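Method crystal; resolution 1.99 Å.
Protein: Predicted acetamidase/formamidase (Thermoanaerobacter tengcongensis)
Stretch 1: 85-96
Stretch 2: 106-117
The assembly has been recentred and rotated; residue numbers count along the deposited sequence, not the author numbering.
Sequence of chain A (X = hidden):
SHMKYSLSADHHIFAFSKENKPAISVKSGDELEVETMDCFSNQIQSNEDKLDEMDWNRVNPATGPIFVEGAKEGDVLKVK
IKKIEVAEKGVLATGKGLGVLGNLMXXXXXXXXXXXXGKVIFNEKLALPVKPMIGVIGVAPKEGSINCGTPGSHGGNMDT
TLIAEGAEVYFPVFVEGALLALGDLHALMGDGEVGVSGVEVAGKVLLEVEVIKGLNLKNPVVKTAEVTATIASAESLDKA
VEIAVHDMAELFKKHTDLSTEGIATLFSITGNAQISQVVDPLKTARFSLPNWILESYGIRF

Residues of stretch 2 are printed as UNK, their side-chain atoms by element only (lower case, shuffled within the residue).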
ATOM      1  N   GLU A  85     -18.873  -8.801  15.047  1.00 26.18           N
ATOM      2  CA  GLU A  85     -20.090  -8.013  14.971  1.00 27.44           C
ATOM      3  C   GLU A  85     -19.906  -6.638  15.508  1.00 28.07           C
ATOM      4  O   GLU A  85     -19.091  -6.443  16.458  1.00 30.37           O
ATOM      5  CB  GLU A  85     -21.246  -8.791  15.657  1.00 36.32           C
ATOM      6  CG  GLU A  85     -21.432 -10.143  14.948  1.00 43.17           C
ATOM      7  CD  GLU A  85     -22.111 -11.245  15.839  1.00 49.81           C
ATOM      8  OE1 GLU A  85     -21.812 -12.475  15.651  1.00 50.63           O
ATOM      9  OE2 GLU A  85     -22.950 -10.873  16.708  1.00 52.92           O
ATOM     10  N   VAL A  86     -20.470  -5.623  14.854  1.00 23.83           N
ATOM     11  CA  VAL A  86     -20.184  -4.268  15.284  1.00 23.31           C
ATOM     12  C   VAL A  86     -21.532  -3.652  15.790  1.00 26.04           C
ATOM     13  O   VAL A  86     -22.600  -3.985  15.349  1.00 27.45           O
ATOM     14  CB  VAL A  86     -19.534  -3.374  14.202  1.00 22.59           C
ATOM     15  CG1 VAL A  86     -18.178  -4.058  13.701  1.00 21.51           C
ATOM     16  CG2 VAL A  86     -20.572  -3.105  13.041  1.00 23.56           C
ATOM     17  N   ALA A  87     -21.430  -2.718  16.734  1.00 27.41           N
ATOM     18  CA  ALA A  87     -22.602  -1.991  17.211  1.00 25.69           C
ATOM     19  C   ALA A  87     -23.292  -1.182  16.098  1.00 29.40           C
ATOM     20  O   ALA A  87     -22.700  -0.959  15.021  1.00 29.42           O
ATOM     21  CB  ALA A  87     -22.332  -1.191  18.370  1.00 29.60           C
ATOM     22  N   GLU A  88     -24.544  -0.783  16.343  1.00 27.80           N
ATOM     23  CA  GLU A  88     -25.346  -0.038  15.328  1.00 32.76           C
ATOM     24  C   GLU A  88     -25.038   1.452  15.250  1.00 31.96           C
ATOM     25  O   GLU A  88     -25.657   2.188  14.478  1.00 33.96           O
ATOM     26  CB  GLU A  88     -26.867  -0.297  15.547  1.00 34.09           C
ATOM     27  CG  GLU A  88     -27.177  -0.027  16.889  1.00 39.13           C
ATOM     28  CD  GLU A  88     -28.641  -0.264  17.243  1.00 45.15           C
ATOM     29  OE1 GLU A  88     -29.497   0.570  16.824  1.00 49.42           O
ATOM     30  OE2 GLU A  88     -28.906  -1.269  17.944  1.00 44.16           O
ATOM     31  N   LYS A  89     -24.104   1.922  16.049  1.00 27.71           N
ATOM     32  CA  LYS A  89     -23.592   3.257  15.779  1.00 32.86           C
ATOM     33  C   LYS A  89     -22.069   3.295  15.913  1.00 28.93           C
ATOM     34  O   LYS A  89     -21.513   2.373  16.469  1.00 28.18           O
ATOM     35  CB  LYS A  89     -24.178   4.291  16.696  1.00 38.34           C
ATOM     36  CG  LYS A  89     -23.488   4.411  18.006  1.00 40.92           C
ATOM     37  CD  LYS A  89     -24.565   4.988  18.974  1.00 46.82           C
ATOM     38  CE  LYS A  89     -24.312   4.450  20.392  1.00 48.74           C
ATOM     39  NZ  LYS A  89     -23.059   5.027  20.904  1.00 48.92           N
ATOM     40  N   GLY A  90     -21.406   4.295  15.306  1.00 25.69           N
ATOM     41  CA  GLY A  90     -19.936   4.421  15.469  1.00 27.76           C
ATOM     42  C   GLY A  90     -19.524   5.877  15.471  1.00 24.97           C
ATOM     43  O   GLY A  90     -20.356   6.746  15.286  1.00 27.47           O
ATOM     44  N   VAL A  91     -18.255   6.158  15.652  1.00 22.94           N
ATOM     45  CA  VAL A  91     -17.869   7.542  15.749  1.00 23.42           C
ATOM     46  C   VAL A  91     -16.706   7.765  14.818  1.00 23.19           C
ATOM     47  O   VAL A  91     -15.834   6.881  14.726  1.00 21.24           O
ATOM     48  CB  VAL A  91     -17.356   7.777  17.163  1.00 26.98           C
ATOM     49  CG1 VAL A  91     -16.954   9.249  17.360  1.00 29.41           C
ATOM     50  CG2 VAL A  91     -18.540   7.370  18.206  1.00 29.02           C
ATOM     51  N   LEU A  92     -16.682   8.939  14.163  1.00 22.96           N
ATOM     52  CA  LEU A  92     -15.612   9.364  13.314  1.00 21.93           C
ATOM     53  C   LEU A  92     -15.031  10.549  14.082  1.00 24.58           C
ATOM     54  O   LEU A  92     -15.830  11.397  14.609  1.00 25.71           O
ATOM     55  CB  LEU A  92     -16.167   9.891  11.965  1.00 22.39           C
ATOM     56  CG  LEU A  92     -16.653   8.668  11.225  1.00 25.58           C
ATOM     57  CD1 LEU A  92     -17.586   9.039  10.159  1.00 24.32           C
ATOM     58  CD2 LEU A  92     -15.352   8.038  10.665  1.00 25.66           C
ATOM     59  N   ALA A  93     -13.703  10.642  14.096  1.00 24.46           N
ATOM     60  CA  ALA A  93     -12.940  11.726  14.727  1.00 22.14           C
ATOM     61  C   ALA A  93     -11.854  12.247  13.860  1.00 21.71           C
ATOM     62  O   ALA A  93     -11.167  11.479  13.136  1.00 20.99           O
ATOM     63  CB  ALA A  93     -12.372  11.259  16.111  1.00 22.05           C
ATOM     64  N   THR A  94     -11.655  13.586  13.889  1.00 23.16           N
ATOM     65  CA  THR A  94     -10.409  14.120  13.318  1.00 22.31           C
ATOM     66  C   THR A  94     -10.176  15.487  13.906  1.00 24.77           C
ATOM     67  O   THR A  94     -10.833  15.834  14.823  1.00 25.46           O
ATOM     68  CB  THR A  94     -10.520  14.293  11.788  1.00 22.02           C
ATOM     69  OG1 THR A  94      -9.225  14.588  11.230  1.00 21.65           O
ATOM     70  CG2 THR A  94     -11.551  15.396  11.376  1.00 23.16           C
ATOM     71  N   GLY A  95      -9.282  16.293  13.348  1.00 23.73           N
ATOM     72  CA  GLY A  95      -9.145  17.649  13.896  1.00 25.13           C
ATOM     73  C   GLY A  95      -7.767  18.233  13.825  1.00 27.32           C
ATOM     74  O   GLY A  95      -6.889  17.631  13.221  1.00 25.64           O
ATOM     75  N   LYS A  96      -7.560  19.429  14.407  1.00 28.02           N
ATOM     76  CA  LYS A  96      -6.248  20.056  14.315  1.00 33.08           C
ATOM     77  C   LYS A  96      -5.081  19.128  14.766  1.00 31.55           C
ATOM     78  O   LYS A  96      -5.120  18.529  15.859  1.00 28.67           O
ATOM     79  CB  LYS A  96      -6.220  21.274  15.218  1.00 35.67           C
ATOM     80  CG  LYS A  96      -5.203  22.251  14.859  1.00 41.19           C
ATOM     81  CD  LYS A  96      -5.104  23.289  16.007  1.00 45.61           C
ATOM     82  CE  LYS A  96      -4.379  24.535  15.477  1.00 48.46           C
ATOM     83  NZ  LYS A  96      -3.661  23.935  14.305  1.00 48.51           N
ATOM     84  N   UNK A 106      -8.882  23.180  12.501  1.00 37.54           N
ATOM     85  CA  UNK A 106      -8.810  23.933  13.771  1.00 42.18           C
ATOM     86  C   UNK A 106      -9.736  23.223  14.766  1.00 43.65           C
ATOM     87  O   UNK A 106     -10.764  22.654  14.361  1.00 44.07           O
ATOM     88  c   UNK A 106      -9.313  25.320  13.525  1.00 46.19           C
ATOM     89  o   UNK A 106      -6.877  26.054  14.534  1.00 53.87           O
ATOM     90  o   UNK A 106      -6.078  26.692  12.591  1.00 56.43           O
ATOM     91  c   UNK A 106      -7.016  26.300  13.312  1.00 53.36           C
ATOM     92  c   UNK A 106      -8.379  26.141  12.652  1.00 50.27           C
ATOM     93  N   UNK A 107      -9.386  23.198  16.049  1.00 43.33           N
ATOM     94  CA  UNK A 107     -10.191  22.445  17.003  1.00 42.01           C
ATOM     95  C   UNK A 107     -10.298  20.926  16.768  1.00 39.99           C
ATOM     96  O   UNK A 107      -9.407  20.294  16.181  1.00 39.59           O
ATOM     97  N   UNK A 108     -11.370  20.323  17.280  1.00 36.89           N
ATOM     98  CA  UNK A 108     -11.463  18.892  17.359  1.00 36.86           C
ATOM     99  C   UNK A 108     -12.845  18.474  16.795  1.00 32.99           C
ATOM    100  O   UNK A 108     -13.828  19.128  17.038  1.00 34.03           O
ATOM    101  c   UNK A 108      -9.093  17.312  18.766  1.00 44.84           C
ATOM    102  c   UNK A 108     -11.124  15.875  18.054  1.00 42.58           C
ATOM    103  c   UNK A 108     -11.346  18.442  18.832  1.00 40.17           C
ATOM    104  c   UNK A 108     -10.627  17.088  18.996  1.00 43.51           C
ATOM    105  N   UNK A 109     -12.916  17.373  16.065  1.00 30.58           N
ATOM    106  CA  UNK A 109     -14.152  17.050  15.392  1.00 28.79           C
ATOM    107  C   UNK A 109     -14.503  15.671  15.784  1.00 27.78           C
ATOM    108  O   UNK A 109     -13.598  14.869  15.927  1.00 27.04           O
ATOM    109  c   UNK A 109     -17.213  15.696  11.361  1.00 26.76           C
ATOM    110  c   UNK A 109     -15.083  16.526  13.030  1.00 27.98           C
ATOM    111  c   UNK A 109     -17.168  16.987  11.799  1.00 27.96           C
ATOM    112  c   UNK A 109     -16.071  17.405  12.621  1.00 29.60           C
ATOM    113  c   UNK A 109     -13.906  16.998  13.887  1.00 26.72           C
ATOM    114  c   UNK A 109     -15.181  15.199  12.612  1.00 28.71           C
ATOM    115  c   UNK A 109     -16.267  14.773  11.768  1.00 27.00           C
ATOM    116  o   UNK A 109     -18.223  15.269  10.532  1.00 27.25           O
ATOM    117  N   UNK A 110     -15.799  15.411  16.002  1.00 28.62           N
ATOM    118  CA  UNK A 110     -16.317  14.029  15.947  1.00 29.35           C
ATOM    119  C   UNK A 110     -17.716  14.009  15.365  1.00 32.09           C
ATOM    120  O   UNK A 110     -18.445  14.989  15.441  1.00 33.31           O
ATOM    121  o   UNK A 110     -17.316  14.125  18.135  1.00 37.78           O
ATOM    122  c   UNK A 110     -16.415  13.393  17.335  1.00 32.31           C
ATOM    123  N   UNK A 111     -18.100  12.878  14.775  1.00 31.27           N
ATOM    124  CA  UNK A 111     -19.418  12.710  14.243  1.00 31.50           C
ATOM    125  C   UNK A 111     -19.860  11.319  14.587  1.00 32.54           C
ATOM    126  O   UNK A 111     -19.152  10.326  14.249  1.00 27.49           O
ATOM    127  c   UNK A 111     -20.591  12.807  10.614  1.00 38.02           C
ATOM    128  c   UNK A 111     -20.779  12.704  12.095  1.00 35.02           C
ATOM    129  c   UNK A 111     -19.368  12.738  12.731  1.00 31.82           C
ATOM    130  n   UNK A 111     -22.959  13.222  10.993  1.00 43.80           N
ATOM    131  c   UNK A 111     -21.769  13.603  10.127  1.00 43.10           C
ATOM    132  N   UNK A 112     -21.043  11.207  15.180  1.00 30.45           N
ATOM    133  CA  UNK A 112     -21.550   9.859  15.479  1.00 31.65           C
ATOM    134  C   UNK A 112     -22.387   9.481  14.267  1.00 29.96           C
ATOM    135  O   UNK A 112     -23.157  10.300  13.837  1.00 29.34           O
ATOM    136  c   UNK A 112     -21.660  10.179  17.970  1.00 33.36           C
ATOM    137  c   UNK A 112     -23.301   8.607  16.899  1.00 32.49           C
ATOM    138  c   UNK A 112     -22.485   9.906  16.720  1.00 33.58           C
ATOM    139  N   UNK A 113     -22.201   8.287  13.708  1.00 28.26           N
ATOM    140  CA  UNK A 113     -22.974   7.821  12.559  1.00 27.60           C
ATOM    141  C   UNK A 113     -23.768   6.555  12.880  1.00 30.38           C
ATOM    142  O   UNK A 113     -23.298   5.687  13.607  1.00 31.96           O
ATOM    143  c   UNK A 113     -21.507   8.823  10.885  1.00 26.33           C
ATOM    144  c   UNK A 113     -20.814   6.700  11.809  1.00 27.80           C
ATOM    145  c   UNK A 113     -22.064   7.517  11.372  1.00 26.41           C
ATOM    146  N   UNK A 114     -24.940   6.434  12.275  1.00 32.85           N
ATOM    147  CA  UNK A 114     -25.703   5.210  12.299  1.00 34.05           C
ATOM    148  C   UNK A 114     -25.056   4.169  11.386  1.00 30.06           C
ATOM    149  O   UNK A 114     -24.414   4.492  10.382  1.00 28.94           O
ATOM    150  o   UNK A 114     -28.584   7.222  12.478  1.00 49.35           O
ATOM    151  c   UNK A 114     -27.154   5.514  11.918  1.00 39.85           C
ATOM    152  o   UNK A 114     -27.475   6.278  14.130  1.00 44.86           O
ATOM    153  c   UNK A 114     -27.806   6.379  12.921  1.00 42.69           C
ATOM    154  N   UNK A 115     -25.080   2.936  11.870  1.00 28.68           N
ATOM    155  CA  UNK A 115     -24.698   1.790  11.063  1.00 28.12           C
ATOM    156  C   UNK A 115     -26.000   1.021  10.933  1.00 29.73           C
ATOM    157  O   UNK A 115     -26.603   0.660  11.968  1.00 30.42           O
ATOM    158  c   UNK A 115     -21.167   1.493  12.587  1.00 26.20           C
ATOM    159  c   UNK A 115     -23.296  -0.309  10.862  1.00 28.88           C
ATOM    160  c   UNK A 115     -22.354   1.875  11.793  1.00 25.39           C
ATOM    161  c   UNK A 115     -23.572   0.964  11.726  1.00 28.13           C
ATOM    162  N   UNK A 116     -26.467   0.867   9.706  1.00 30.51           N
ATOM    163  CA  UNK A 116     -27.713   0.157   9.444  1.00 32.28           C
ATOM    164  C   UNK A 116     -27.747  -0.572   8.133  1.00 32.66           C
ATOM    165  O   UNK A 116     -27.199  -0.114   7.164  1.00 32.11           O
ATOM    166  c   UNK A 116     -28.836   1.149   9.383  1.00 38.62           C
ATOM    167  c   UNK A 116     -30.009   2.163  11.231  1.00 46.52           C
ATOM    168  n   UNK A 116     -30.743   1.644  13.556  1.00 50.49           N
ATOM    169  c   UNK A 116     -29.743   1.297  12.450  1.00 47.41           C
ATOM    170  c   UNK A 116     -28.807   2.131  10.461  1.00 43.55           C
ATOM    171  N   UNK A 117     -28.486  -1.697   8.069  1.00 34.32           N
ATOM    172  CA  UNK A 117     -28.641  -2.330   6.759  1.00 34.64           C
ATOM    173  C   UNK A 117     -27.219  -2.684   6.225  1.00 34.23           C
ATOM    174  O   UNK A 117     -26.978  -2.675   5.017  1.00 36.26           O
ATOM    175  c   UNK A 117     -29.992  -2.049   4.619  1.00 37.49           C
ATOM    176  c   UNK A 117     -29.327  -1.344   5.824  1.00 35.83           C
ATOM    177  o   UNK A 117     -30.187  -3.247   4.709  1.00 38.08           O
ATOM    178  o   UNK A 117     -30.262  -1.407   3.574  1.00 39.76           O
TER
HETATM  179  O   HOH W   1     -31.656   1.632  16.404  1.00 20.26           O

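Position 106 has three side-chain carbons, the third carrying two oxygens: a carboxylate on a two-carbon stem. Its CA-to-CB bond points away from stretch 1, yet the chain folds back with chi1 and chi2 both m, bringing one carboxylate oxygen 3.9 Å from Lys96 NZ, a long salt bridge. This is Glu106, and the oxygen is OE1.

Position 107 has no side-chain atoms, and its phi of 62° favours glycine. Its carbonyl O accepts a hydrogen bond from Lys96 N at 2.7 Å, extending the ladder past the last strand pair. It is Gly107.

Position 108 carries four carbons forked at the second, and one end carbon of the fork reaches 3.2 Å from Thr94 O, so it is Leu108. It faces Gly95, where a side chain would have no room: an ideal CB on Gly95 would sit 2.8 Å from Gly107 O.

At position 109 one carbon leads to a six-carbon ring bearing an oxygen. Paired with Thr94, it places its CB 3.8 Å from Thr94 CG2. Its backbone N gives a hydrogen bond to Thr94 O (2.9 Å), and its O receives one from Thr94 N (3.1 Å). The ring means Tyr109.

Position 110 has one carbon and one oxygen, chi1 p. Opposite the small Ala93, it makes a backbone contact with the neighbouring residue, its CA lying 3.0 Å from Leu92 O in a CA-H...O approach. It is Ser110.

Position 111 shows four carbons in a row ending in nitrogen. Its base packs beside Leu92, CB to CB 4.4 Å, while its end leads away. The backbone pair is tight: its N to Leu92 O is 2.7 Å, and Leu92 N to its O is 2.8 Å. This is Lys111.

Position 112 has one carbon carrying two more, one of them 4.2 Å from Val91 CG2. Hence Val112, matching one beta-branched residue with another.

The same three-carbon branch recurs at position 113, now on the face shared with Leu92. One branch carbon lies 4.0 Å from Leu92 CD1, and the backbone trades two hydrogen bonds with Gly90, N to O and O to N, both 2.9 Å. It is Val113.

Position 114 ends its two carbons in two oxygens and pairs with Lys89, CA to CA 4.5 Å: exposed Asp114.

Position 115 has four carbons forked at the first; the end of the longer arm lies 3.9 Å from Gly90 N, and its N donates to Glu88 O at 2.8 Å. This is Ile115. An ideal CB on Gly90 would be only 3.4 Å from Ile115 CD1.

Position 116 is another four-carbon row, its terminal nitrogen 3.7 Å from Glu88 OE1, a long salt bridge. Water 1 links the same groups, weakly at the nitrogen of Lys116.

Position 117, two carbons and two oxygens, is Asp117, beyond reach of stretch 1.

The rule is an antiparallel ladder: hydrogen-bonded pairs alternate with non-hydrogen-bonded ones, glycines leave space, each face carries an apolar contact (Val91 with Val112; Leu92 with its diagonal neighbour Val113), and long salt bridges lie near the ends.

Stretch 2, residues 106-117: EGLYSKVVDIKD
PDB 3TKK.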